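Local coordinates for germination protein (Bacillus megaterium, PDB 6O59) that serves as the A subunit of a spore germinant receptor and, through the N-terminal domain held here, probably helps to sense germinants, at residues A[84-87]-A[88-91]; A[102-106]-A[107-111]; A[192-195]-A[196-199]. All coordinates share one frame; numbering follows the deposited sequence.

Contact 1 (A[84-87]-A[88-91]); sequences EDIV and TMGN
Thr88 and Met89 fold back on the carbonyls of Asp85 and Ile86, making a helix C-terminal turn in which helix 78-86 runs out and the chain swings toward strand 91-95. Two donors of Thr88 grip one acceptor: its hydroxyl OG1 lies 2.7 Å from Asp85 O and meets it almost head-on, with a C=O...OG1 angle of 164°, while its backbone N comes from above the carbonyl plane at 3.2 Å from the same Asp85 O. The hydroxyl can do this because chi1 of 77° sets OG1 between the backbone N and the carbonyl carbon, on the side facing back along the helix. One residue on, Met89 N is 2.8 Å from Ile86 O, another bond of three-residue spacing, and Gly90 N adds a weak bond to that same oxygen.

The methionine side chain retraces this path. Its CB sits 3.4 Å from Ile86 O. CG moves on toward the preceding carbonyl, 3.9 Å from Asp85 O, and the chain runs extended to SD before bending at chi3 (-105°). That bend returns CE toward the helix, over the face of the Asp85 carbonyl, with CE 3.4 Å from Asp85 O. Tyr59 and Ile56 of helix 54-62 pack against Met89, and the hydroxyl of Tyr59 also bonds Asp85 OD2, so Tyr59 of the neighbouring helix touches both 84-87 and 88-91. Ile86 and Val87 touch Val92 of the following strand. At the tip of Met89, the methyl CE lies 4.2 Å from Ile86 CG1.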
ATOM      1  N   GLU A  84      24.030   3.644 -11.738  1.00 80.66           N
ATOM      2  CA  GLU A  84      25.159   2.804 -12.165  1.00 81.80           C
ATOM      3  C   GLU A  84      25.463   1.671 -11.186  1.00 83.78           C
ATOM      4  O   GLU A  84      25.988   0.638 -11.609  1.00 83.45           O
ATOM      5  CB  GLU A  84      26.418   3.646 -12.364  1.00 86.83           C
ATOM      6  CG  GLU A  84      26.427   4.439 -13.660  1.00 98.78           C
ATOM      7  CD  GLU A  84      27.650   5.303 -13.889  1.00120.09           C
ATOM      8  OE1 GLU A  84      28.562   5.306 -13.028  1.00108.84           O
ATOM      9  OE2 GLU A  84      27.691   5.986 -14.939  1.00118.45           O
ATOM     10  N   ASP A  85      25.133   1.864  -9.889  1.00 79.63           N
ATOM     11  CA  ASP A  85      25.289   0.868  -8.825  1.00 78.46           C
ATOM     12  C   ASP A  85      24.028   0.051  -8.655  1.00 78.67           C
ATOM     13  O   ASP A  85      24.124  -1.156  -8.460  1.00 78.21           O
ATOM     14  CB  ASP A  85      25.658   1.522  -7.481  1.00 80.72           C
ATOM     15  CG  ASP A  85      27.097   1.983  -7.389  1.00 93.21           C
ATOM     16  OD1 ASP A  85      27.925   1.523  -8.211  1.00 96.20           O
ATOM     17  OD2 ASP A  85      27.400   2.797  -6.493  1.00 99.26           O
ATOM     18  N   ILE A  86      22.853   0.700  -8.742  1.00 72.56           N
ATOM     19  CA  ILE A  86      21.550   0.056  -8.560  1.00 70.16           C
ATOM     20  C   ILE A  86      21.254  -0.983  -9.686  1.00 73.05           C
ATOM     21  O   ILE A  86      20.596  -1.994  -9.406  1.00 71.51           O
ATOM     22  CB  ILE A  86      20.418   1.123  -8.387  1.00 72.10           C
ATOM     23  CG1 ILE A  86      20.645   1.900  -7.044  1.00 72.85           C
ATOM     24  CG2 ILE A  86      19.016   0.486  -8.434  1.00 68.70           C
ATOM     25  CD1 ILE A  86      19.447   2.653  -6.415  1.00 76.07           C
ATOM     26  N   VAL A  87      21.787  -0.781 -10.913  1.00 69.14           N
ATOM     27  CA  VAL A  87      21.587  -1.727 -12.023  1.00 67.63           C
ATOM     28  C   VAL A  87      22.153  -3.129 -11.666  1.00 72.66           C
ATOM     29  O   VAL A  87      21.651  -4.127 -12.183  1.00 72.52           O
ATOM     30  CB  VAL A  87      22.131  -1.230 -13.382  1.00 71.72           C
ATOM     31  CG1 VAL A  87      21.367  -0.011 -13.873  1.00 71.05           C
ATOM     32  CG2 VAL A  87      23.627  -0.964 -13.339  1.00 73.61           C
ATOM     33  N   THR A  88      23.152  -3.198 -10.758  1.00 69.76           N
ATOM     34  CA  THR A  88      23.757  -4.458 -10.294  1.00 70.37           C
ATOM     35  C   THR A  88      22.859  -5.155  -9.269  1.00 75.53           C
ATOM     36  O   THR A  88      23.097  -6.315  -8.918  1.00 76.06           O
ATOM     37  CB  THR A  88      25.152  -4.219  -9.645  1.00 70.49           C
ATOM     38  OG1 THR A  88      25.019  -3.687  -8.322  1.00 69.93           O
ATOM     39  CG2 THR A  88      26.049  -3.363 -10.462  1.00 64.00           C
ATOM     40  N   MET A  89      21.856  -4.426  -8.761  1.00 71.43           N
ATOM     41  CA  MET A  89      20.980  -4.885  -7.692  1.00 69.91           C
ATOM     42  C   MET A  89      19.547  -5.152  -8.117  1.00 74.14           C
ATOM     43  O   MET A  89      18.803  -5.736  -7.333  1.00 74.39           O
ATOM     44  CB  MET A  89      20.974  -3.833  -6.581  1.00 71.68           C
ATOM     45  CG  MET A  89      22.340  -3.637  -5.972  1.00 76.82           C
ATOM     46  SD  MET A  89      22.299  -2.564  -4.546  1.00 79.99           S
ATOM     47  CE  MET A  89      22.985  -1.136  -5.241  1.00 78.20           C
ATOM     48  N   GLY A  90      19.173  -4.722  -9.320  1.00 70.32           N
ATOM     49  CA  GLY A  90      17.829  -4.870  -9.869  1.00 68.38           C
ATOM     50  C   GLY A  90      17.692  -4.189 -11.214  1.00 74.53           C
ATOM     51  O   GLY A  90      18.589  -3.443 -11.638  1.00 77.03           O
ATOM     52  N   ASN A  91      16.571  -4.451 -11.903  1.00 68.69           N
ATOM     53  CA  ASN A  91      16.285  -3.919 -13.230  1.00 68.10           C
ATOM     54  C   ASN A  91      15.742  -2.503 -13.117  1.00 71.67           C
ATOM     55  O   ASN A  91      14.647  -2.276 -12.570  1.00 69.76           O
ATOM     56  CB  ASN A  91      15.348  -4.852 -13.966  1.00 66.38           C
ATOM     57  CG  ASN A  91      15.979  -6.206 -14.161  1.00 74.38           C
ATOM     58  OD1 ASN A  91      17.214  -6.343 -14.187  1.00 64.06           O
ATOM     59  ND2 ASN A  91      15.150  -7.235 -14.290  1.00 59.66           N
TER

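Contact 2 (A[102-106]-A[107-111]); sequences LSSLM and SGDSL
Ser107 turns its hydroxyl back toward Ser104 with chi1 of 71°, which sets OG between its own backbone N and carbonyl carbon, while Leu105 sends CG opposite its backbone N (chi1 177°) and so puts its branch where Leu111 can reach it. The serine hydroxyl donates to Ser104 O, with OG 2.7 Å from that oxygen. The same carbonyl takes a second bond from Asp109 N, 3.0 Å from Ser104 O, and the two donors arrive from opposite faces of the carbonyl plane. A weak bond from Ser107 N joins them at Ser104 O. The neighbouring carbonyl is used as well: Gly108 N sits 3.2 Å from Leu105 O, above its plane. Carbonyls that the last helical turn would otherwise leave without helical partners are thus taken up by the residues that follow.

The two leucines cross at about a right angle. Leu111 CD1 fits against Leu105, 3.9 Å from Leu105 CD1 and 4.0 Å from Leu105 CB, so Leu111 of strand 110-114 packs directly on the helix that precedes it. Val45 of strand 40-47 and Val120 of strand 120-124 extend this apolar patch across the sheet. The carboxylate of Asp109 lies alongside Ser104, with Asp109 OD2 3.5 Å from Ser104 CB. The Ser104 hydroxyl is hydrogen-bonded to that of Ser122, with a weak bond to Leu101 O as well.

Gly108, with a positive phi of 81°, makes the reversal that lets the bonds from Asp109 N to Ser104 O and from Gly108 N to Leu105 O form: it is the C-prime residue of a Schellman motif, which ends helix 98-106 and hands the chain to the antiparallel sheet.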
ATOM      1  N   LEU A 102       3.278   5.778 -10.849  1.00 72.49           N
ATOM      2  CA  LEU A 102       2.289   5.097 -10.034  1.00 70.42           C
ATOM      3  C   LEU A 102       2.144   3.623 -10.390  1.00 72.56           C
ATOM      4  O   LEU A 102       2.100   2.804  -9.476  1.00 72.06           O
ATOM      5  CB  LEU A 102       0.936   5.813 -10.080  1.00 71.73           C
ATOM      6  CG  LEU A 102       0.865   7.126  -9.295  1.00 76.26           C
ATOM      7  CD1 LEU A 102      -0.435   7.857  -9.567  1.00 78.88           C
ATOM      8  CD2 LEU A 102       1.089   6.913  -7.802  1.00 72.77           C
ATOM      9  N   SER A 103       2.160   3.275 -11.678  1.00 68.12           N
ATOM     10  CA  SER A 103       2.030   1.881 -12.096  1.00 66.76           C
ATOM     11  C   SER A 103       3.229   1.054 -11.639  1.00 68.69           C
ATOM     12  O   SER A 103       3.033  -0.090 -11.224  1.00 68.78           O
ATOM     13  CB  SER A 103       1.846   1.765 -13.605  1.00 70.96           C
ATOM     14  OG  SER A 103       3.106   1.679 -14.244  1.00 84.17           O
ATOM     15  N   SER A 104       4.449   1.625 -11.684  1.00 63.97           N
ATOM     16  CA  SER A 104       5.658   0.913 -11.263  1.00 62.82           C
ATOM     17  C   SER A 104       5.632   0.679  -9.726  1.00 68.51           C
ATOM     18  O   SER A 104       5.946  -0.423  -9.247  1.00 67.26           O
ATOM     19  CB  SER A 104       6.910   1.654 -11.720  1.00 65.98           C
ATOM     20  OG  SER A 104       7.644   2.242 -10.661  1.00 76.58           O
ATOM     21  N   LEU A 105       5.187   1.704  -8.974  1.00 66.11           N
ATOM     22  CA  LEU A 105       5.034   1.627  -7.529  1.00 65.05           C
ATOM     23  C   LEU A 105       4.052   0.494  -7.163  1.00 68.17           C
ATOM     24  O   LEU A 105       4.391  -0.346  -6.329  1.00 67.67           O
ATOM     25  CB  LEU A 105       4.540   2.991  -6.994  1.00 65.84           C
ATOM     26  CG  LEU A 105       4.240   3.099  -5.490  1.00 68.28           C
ATOM     27  CD1 LEU A 105       5.509   3.176  -4.691  1.00 67.62           C
ATOM     28  CD2 LEU A 105       3.427   4.318  -5.208  1.00 68.51           C
ATOM     29  N   MET A 106       2.873   0.446  -7.829  1.00 65.09           N
ATOM     30  CA  MET A 106       1.814  -0.544  -7.571  1.00 65.35           C
ATOM     31  C   MET A 106       2.238  -1.954  -7.976  1.00 72.84           C
ATOM     32  O   MET A 106       1.702  -2.930  -7.451  1.00 75.08           O
ATOM     33  CB  MET A 106       0.491  -0.173  -8.274  1.00 68.67           C
ATOM     34  CG  MET A 106      -0.116   1.214  -7.889  1.00 72.48           C
ATOM     35  SD  MET A 106       0.239   1.914  -6.241  1.00 74.78           S
ATOM     36  CE  MET A 106      -0.863   1.022  -5.274  1.00 71.51           C
ATOM     37  N   SER A 107       3.219  -2.067  -8.878  1.00 69.18           N
ATOM     38  CA  SER A 107       3.713  -3.351  -9.365  1.00 68.00           C
ATOM     39  C   SER A 107       4.908  -3.878  -8.523  1.00 71.33           C
ATOM     40  O   SER A 107       5.619  -4.792  -8.949  1.00 71.98           O
ATOM     41  CB  SER A 107       4.094  -3.231 -10.837  1.00 69.76           C
ATOM     42  OG  SER A 107       5.271  -2.455 -10.948  1.00 75.78           O
ATOM     43  N   GLY A 108       5.104  -3.316  -7.341  1.00 66.94           N
ATOM     44  CA  GLY A 108       6.173  -3.749  -6.453  1.00 66.42           C
ATOM     45  C   GLY A 108       7.561  -3.217  -6.728  1.00 72.06           C
ATOM     46  O   GLY A 108       8.533  -3.831  -6.286  1.00 73.32           O
ATOM     47  N   ASP A 109       7.692  -2.086  -7.453  1.00 68.11           N
ATOM     48  CA  ASP A 109       9.020  -1.502  -7.685  1.00 67.12           C
ATOM     49  C   ASP A 109       9.370  -0.561  -6.551  1.00 69.71           C
ATOM     50  O   ASP A 109       8.494  -0.177  -5.770  1.00 70.93           O
ATOM     51  CB  ASP A 109       9.086  -0.747  -9.026  1.00 69.84           C
ATOM     52  CG  ASP A 109       9.190  -1.577 -10.293  1.00 79.24           C
ATOM     53  OD1 ASP A 109       9.234  -2.821 -10.192  1.00 79.87           O
ATOM     54  OD2 ASP A 109       9.232  -0.982 -11.383  1.00 86.98           O
ATOM     55  N   SER A 110      10.636  -0.183  -6.446  1.00 64.85           N
ATOM     56  CA  SER A 110      11.048   0.823  -5.469  1.00 64.33           C
ATOM     57  C   SER A 110      11.385   2.089  -6.226  1.00 68.45           C
ATOM     58  O   SER A 110      12.057   2.036  -7.265  1.00 67.47           O
ATOM     59  CB  SER A 110      12.226   0.352  -4.626  1.00 66.24           C
ATOM     60  OG  SER A 110      11.865  -0.856  -3.988  1.00 66.63           O
ATOM     61  N   LEU A 111      10.834   3.204  -5.762  1.00 65.26           N
ATOM     62  CA  LEU A 111      11.082   4.486  -6.391  1.00 66.43           C
ATOM     63  C   LEU A 111      12.194   5.198  -5.671  1.00 71.40           C
ATOM     64  O   LEU A 111      12.278   5.134  -4.442  1.00 70.64           O
ATOM     65  CB  LEU A 111       9.822   5.388  -6.426  1.00 66.78           C
ATOM     66  CG  LEU A 111       8.498   4.802  -6.940  1.00 69.33           C
ATOM     67  CD1 LEU A 111       7.398   5.807  -6.805  1.00 69.69           C
ATOM     68  CD2 LEU A 111       8.593   4.337  -8.367  1.00 70.17           C
TER

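Contact 3 (A[192-195]-A[196-199]); sequences IAND and KVVK
Asn194 caps the N terminus of helix 195-206, with Lys196, Val197 and Val198 as its partners in the first turn. The hydrogen bonds come in two sets. From the side chain, Asn194 OD1 accepts a weak capping bond from Lys196 N at 2.9 Å; chi1 of -171° points the amide opposite the residue's own backbone N and brings OD1 over the start of the helix. From the backbone, Val198 N lies 3.0 Å from Asn194 O and in its carbonyl plane, while Val197 N adds a weak bond to that oxygen. One residue further on the helical pattern is regular: Lys199 N is 2.9 Å from Asp195 O, and the N-H...O angle of 174° makes this bond nearly straight.

Two apolar contacts accompany the cap. Ala193 CB, just before the N-cap, meets Val198 CG2 at 3.8 Å; residues in these two positions form a hydrophobic staple, here with an alanine as its small half. Tyr188 of strand 182-189 packs on both of them, and Ile252 of strand 252-256 touches Val197 and Val198, so the staple faces the sheet. Separately, Val197 crosses Asn194 at about a right angle, with CG2 3.7 Å from Asn194 CB.

Charge may contribute at longer range. Asp195 sits in the first turn, where a carboxylate would be expected to suit the positive end of the helix dipole. Lys199 runs beside it and points the same way, its chain bent at chi2 and chi3, and the ammonium also lies near Arg202, a like charge. No salt bridge is made: Asp195 OD1 and Lys199 NZ remain 4.1 Å apart.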
ATOM      1  N   ILE A 192     -14.705   3.753  -7.286  1.00 82.20           N
ATOM      2  CA  ILE A 192     -15.542   2.595  -7.602  1.00 80.88           C
ATOM      3  C   ILE A 192     -16.519   2.435  -6.430  1.00 84.95           C
ATOM      4  O   ILE A 192     -17.731   2.400  -6.653  1.00 85.50           O
ATOM      5  CB  ILE A 192     -14.715   1.320  -7.931  1.00 81.47           C
ATOM      6  CG1 ILE A 192     -14.026   1.479  -9.309  1.00 83.63           C
ATOM      7  CG2 ILE A 192     -15.610   0.082  -7.925  1.00 80.12           C
ATOM      8  CD1 ILE A 192     -12.949   0.435  -9.695  1.00 91.10           C
ATOM      9  N   ALA A 193     -15.998   2.404  -5.184  1.00 80.10           N
ATOM     10  CA  ALA A 193     -16.832   2.320  -3.997  1.00 79.98           C
ATOM     11  C   ALA A 193     -17.607   3.622  -3.779  1.00 89.26           C
ATOM     12  O   ALA A 193     -17.068   4.711  -4.017  1.00 91.12           O
ATOM     13  CB  ALA A 193     -15.985   2.009  -2.777  1.00 78.73           C
ATOM     14  N   ASN A 194     -18.879   3.503  -3.347  1.00 87.05           N
ATOM     15  CA  ASN A 194     -19.728   4.653  -3.033  1.00 89.80           C
ATOM     16  C   ASN A 194     -19.236   5.285  -1.738  1.00 92.89           C
ATOM     17  O   ASN A 194     -19.070   4.577  -0.740  1.00 90.02           O
ATOM     18  CB  ASN A 194     -21.184   4.215  -2.896  1.00 91.67           C
ATOM     19  CG  ASN A 194     -22.154   5.350  -2.790  1.00114.86           C
ATOM     20  OD1 ASN A 194     -22.174   6.097  -1.814  1.00110.43           O
ATOM     21  ND2 ASN A 194     -22.987   5.496  -3.797  1.00111.90           N
ATOM     22  N   ASP A 195     -19.006   6.601  -1.746  1.00 92.04           N
ATOM     23  CA  ASP A 195     -18.493   7.303  -0.570  1.00 93.02           C
ATOM     24  C   ASP A 195     -19.447   7.227   0.618  1.00 96.32           C
ATOM     25  O   ASP A 195     -18.976   7.018   1.731  1.00 94.87           O
ATOM     26  CB  ASP A 195     -18.134   8.765  -0.879  1.00 98.98           C
ATOM     27  CG  ASP A 195     -16.748   8.921  -1.473  1.00115.28           C
ATOM     28  OD1 ASP A 195     -15.773   8.355  -0.885  1.00115.84           O
ATOM     29  OD2 ASP A 195     -16.627   9.603  -2.517  1.00121.20           O
ATOM     30  N   LYS A 196     -20.770   7.315   0.386  1.00 93.74           N
ATOM     31  CA  LYS A 196     -21.767   7.230   1.457  1.00 93.91           C
ATOM     32  C   LYS A 196     -21.730   5.834   2.128  1.00 94.17           C
ATOM     33  O   LYS A 196     -21.882   5.742   3.346  1.00 94.15           O
ATOM     34  CB  LYS A 196     -23.173   7.581   0.941  1.00 98.67           C
ATOM     35  CG  LYS A 196     -23.250   8.975   0.311  1.00117.60           C
ATOM     36  CD  LYS A 196     -24.671   9.449   0.000  1.00134.68           C
ATOM     37  CE  LYS A 196     -25.077   9.231  -1.442  1.00145.30           C
ATOM     38  NZ  LYS A 196     -26.365   9.910  -1.755  1.00152.71           N
ATOM     39  N   VAL A 197     -21.443   4.771   1.350  1.00 87.62           N
ATOM     40  CA  VAL A 197     -21.327   3.390   1.847  1.00 83.79           C
ATOM     41  C   VAL A 197     -20.025   3.253   2.671  1.00 87.14           C
ATOM     42  O   VAL A 197     -20.037   2.625   3.737  1.00 86.72           O
ATOM     43  CB  VAL A 197     -21.405   2.354   0.683  1.00 84.40           C
ATOM     44  CG1 VAL A 197     -21.118   0.940   1.159  1.00 80.91           C
ATOM     45  CG2 VAL A 197     -22.755   2.405  -0.012  1.00 85.87           C
ATOM     46  N   VAL A 198     -18.920   3.862   2.185  1.00 82.62           N
ATOM     47  CA  VAL A 198     -17.619   3.820   2.855  1.00 80.82           C
ATOM     48  C   VAL A 198     -17.726   4.541   4.209  1.00 87.02           C
ATOM     49  O   VAL A 198     -17.362   3.950   5.235  1.00 85.54           O
ATOM     50  CB  VAL A 198     -16.470   4.377   1.971  1.00 84.35           C
ATOM     51  CG1 VAL A 198     -15.166   4.504   2.762  1.00 83.41           C
ATOM     52  CG2 VAL A 198     -16.252   3.499   0.740  1.00 82.36           C
ATOM     53  N   LYS A 199     -18.270   5.779   4.211  1.00 86.73           N
ATOM     54  CA  LYS A 199     -18.452   6.595   5.421  1.00 89.05           C
ATOM     55  C   LYS A 199     -19.276   5.850   6.481  1.00 91.53           C
ATOM     56  O   LYS A 199     -18.917   5.890   7.655  1.00 91.04           O
ATOM     57  CB  LYS A 199     -19.131   7.965   5.113  1.00 96.52           C
ATOM     58  CG  LYS A 199     -18.494   8.882   4.038  1.00121.27           C
ATOM     59  CD  LYS A 199     -16.976   9.150   4.154  1.00138.52           C
ATOM     60  CE  LYS A 199     -16.168   8.455   3.069  1.00150.98           C
ATOM     61  NZ  LYS A 199     -14.768   8.944   3.038  1.00158.62           N
TER

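Followed from the N terminus, the three contacts come in series, none nested in or crossing another, each at a helix end: 1 and 2 close turns, contact 3 caps a start. Contact 1 leads helix 78-86 into strand 91-95, an outermost strand of the first antiparallel sheet. Contact 2, its centre about 16 Å from that of contact 1, leads helix 98-106 into strand 110-114 of that same sheet. The chain then passes to a second sheet with the same strand order, where contact 3 starts helix 195-206 after strand 182-189. Centres of contacts 1 and 3 are about 42 Å apart, on opposite sides of the chain's centre. Two exits and one entry join helices to both sheets.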